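Local coordinates for putative cytosolic protein (Geobacillus zalihae, PDB 6AHX), which probably acts as a copper-sensing transcriptional repressor of the CsoR family, binding operator DNA and releasing it when it binds copper, at residues 32-36 against 52-56. Numbering follows the deposited sequence.
Sequences HVRAI and QIAAV
Both segments are regular alpha-helix, with phi from -77° to -55° and psi from -48° to -33°; I36 N to H32 O at 3.0 Å and V56 N to Q52 O at 2.9 Å are their i-to-i+4 hydrogen bonds. The short axes run antiparallel at 163° (signed crossing angle -163°) and approach to 10.2 Å. The register sets H32 opposite V56 (CA–CA 7.3 Å) and I36 opposite Q52 (CA–CA 6.8 Å), and all four CA-to-CB bonds point toward the partner helix.

H32 adopts chi1 t (-165°) with chi2 near -10°, which extends the imidazole across the interface. V56, also t, places CG2 3.6 Å from the H32 ring centroid and 11° off its normal, a CH-pi contact over the face. Q52, bent by successive m rotamers at chi1 and chi2, brings OE1 to the ring edge, 3.1 Å from H32 CE1. Q52 OE1 is also 3.4 Å from H32 NE2, but the angle is too poor for a hydrogen bond.

Beneath the ring, I36 in the mt rotamer inserts CD1 3.5 Å from V56 CG2 and 3.6 Å from Q52 CB, while its CG2 lies 4.1 Å from I53 CG1. V33, chi1 t, adds CG2 at 3.9 Å from V56 CG1. Together the two segments bury 282 Å², summed over both sides, with H32 and Q52 flanking the apolar layer of V33, I36, I53 and V56.

Helices 20-41 and 46-70 thus form the antiparallel hairpin of a CsoR-like all-helical subunit. Within it, Q52 also touches M39 and V56 touches I29; L26 and L60 of the second subunit pack on V33 and on I53 and V56, respectively, extending the core into the dimer.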
loop_
_atom_site.group_PDB
_atom_site.type_symbol
_atom_site.label_atom_id
_atom_site.label_comp_id
_atom_site.label_asym_id
_atom_site.label_seq_id
_atom_site.Cartn_x
_atom_site.Cartn_y
_atom_site.Cartn_z
ATOM N N HIS A 32 4.683 -2.732 6.393
ATOM C CA HIS A 32 3.545 -3.657 6.334
ATOM C C HIS A 32 3.556 -4.330 4.958
ATOM O O HIS A 32 3.497 -5.549 4.854
ATOM C CB HIS A 32 2.290 -2.863 6.679
ATOM C CG HIS A 32 1.093 -3.688 7.014
ATOM N ND1 HIS A 32 1.023 -5.057 6.829
ATOM C CD2 HIS A 32 -0.113 -3.314 7.435
ATOM C CE1 HIS A 32 -0.180 -5.479 7.123
ATOM N NE2 HIS A 32 -0.882 -4.439 7.512
ATOM N N VAL A 33 3.700 -3.561 3.913
ATOM C CA VAL A 33 3.802 -4.147 2.548
ATOM C C VAL A 33 5.022 -5.066 2.408
ATOM O O VAL A 33 4.906 -6.183 1.801
ATOM C CB VAL A 33 3.763 -3.094 1.382
ATOM C CG1 VAL A 33 3.775 -3.825 0.039
ATOM C CG2 VAL A 33 2.525 -2.219 1.405
ATOM N N ARG A 34 6.150 -4.635 3.019
ATOM C CA ARG A 34 7.342 -5.456 3.086
ATOM C C ARG A 34 7.046 -6.804 3.693
ATOM O O ARG A 34 7.555 -7.830 3.235
ATOM C CB ARG A 34 8.439 -4.778 3.889
ATOM C CG ARG A 34 9.697 -5.649 4.030
ATOM C CD ARG A 34 11.002 -4.883 4.353
ATOM N NE ARG A 34 10.834 -3.824 5.373
ATOM C CZ ARG A 34 10.730 -2.481 5.162
ATOM N NH1 ARG A 34 10.573 -1.663 6.225
ATOM N NH2 ARG A 34 10.786 -1.910 3.922
ATOM N N ALA A 35 6.202 -6.813 4.724
ATOM C CA ALA A 35 5.875 -8.057 5.418
ATOM C C ALA A 35 5.011 -8.934 4.596
ATOM O O ALA A 35 5.228 -10.152 4.546
ATOM C CB ALA A 35 5.199 -7.756 6.754
ATOM N N ILE A 36 4.061 -8.298 3.911
ATOM C CA ILE A 36 3.150 -8.980 2.995
ATOM C C ILE A 36 3.913 -9.623 1.856
ATOM O O ILE A 36 3.648 -10.763 1.488
ATOM C CB ILE A 36 2.020 -8.062 2.445
ATOM C CG1 ILE A 36 1.131 -7.477 3.580
ATOM C CG2 ILE A 36 1.152 -8.850 1.445
ATOM C CD1 ILE A 36 0.102 -6.479 3.109
ATOM N N GLN A 52 -4.239 -8.982 4.844
ATOM C CA GLN A 52 -3.260 -7.927 5.076
ATOM C C GLN A 52 -3.272 -6.945 3.949
ATOM O O GLN A 52 -3.177 -5.747 4.223
ATOM C CB GLN A 52 -1.867 -8.506 5.316
ATOM C CG GLN A 52 -1.791 -9.389 6.553
ATOM C CD GLN A 52 -2.284 -8.736 7.836
ATOM O OE1 GLN A 52 -2.320 -7.514 7.982
ATOM N NE2 GLN A 52 -2.760 -9.560 8.736
ATOM N N ILE A 53 -3.543 -7.398 2.722
ATOM C CA ILE A 53 -3.670 -6.446 1.647
ATOM C C ILE A 53 -4.825 -5.488 1.896
ATOM O O ILE A 53 -4.751 -4.274 1.607
ATOM C CB ILE A 53 -3.803 -7.126 0.283
ATOM C CG1 ILE A 53 -2.462 -7.811 -0.089
ATOM C CG2 ILE A 53 -4.098 -6.103 -0.823
ATOM C CD1 ILE A 53 -2.460 -8.654 -1.359
ATOM N N ALA A 54 -5.941 -6.052 2.316
ATOM C CA ALA A 54 -7.091 -5.231 2.593
ATOM C C ALA A 54 -6.796 -4.258 3.731
ATOM O O ALA A 54 -7.203 -3.101 3.673
ATOM C CB ALA A 54 -8.258 -6.071 2.923
ATOM N N ALA A 55 -6.120 -4.711 4.764
ATOM C CA ALA A 55 -5.710 -3.799 5.837
ATOM C C ALA A 55 -4.830 -2.638 5.339
ATOM O O ALA A 55 -5.061 -1.507 5.674
ATOM C CB ALA A 55 -5.005 -4.578 6.893
ATOM N N VAL A 56 -3.877 -2.913 4.468
ATOM C CA VAL A 56 -3.075 -1.864 3.883
ATOM C C VAL A 56 -3.891 -0.874 3.035
ATOM O O VAL A 56 -3.669 0.329 3.110
ATOM C CB VAL A 56 -1.906 -2.460 3.053
ATOM C CG1 VAL A 56 -1.164 -1.352 2.308
ATOM C CG2 VAL A 56 -0.914 -3.206 3.942
#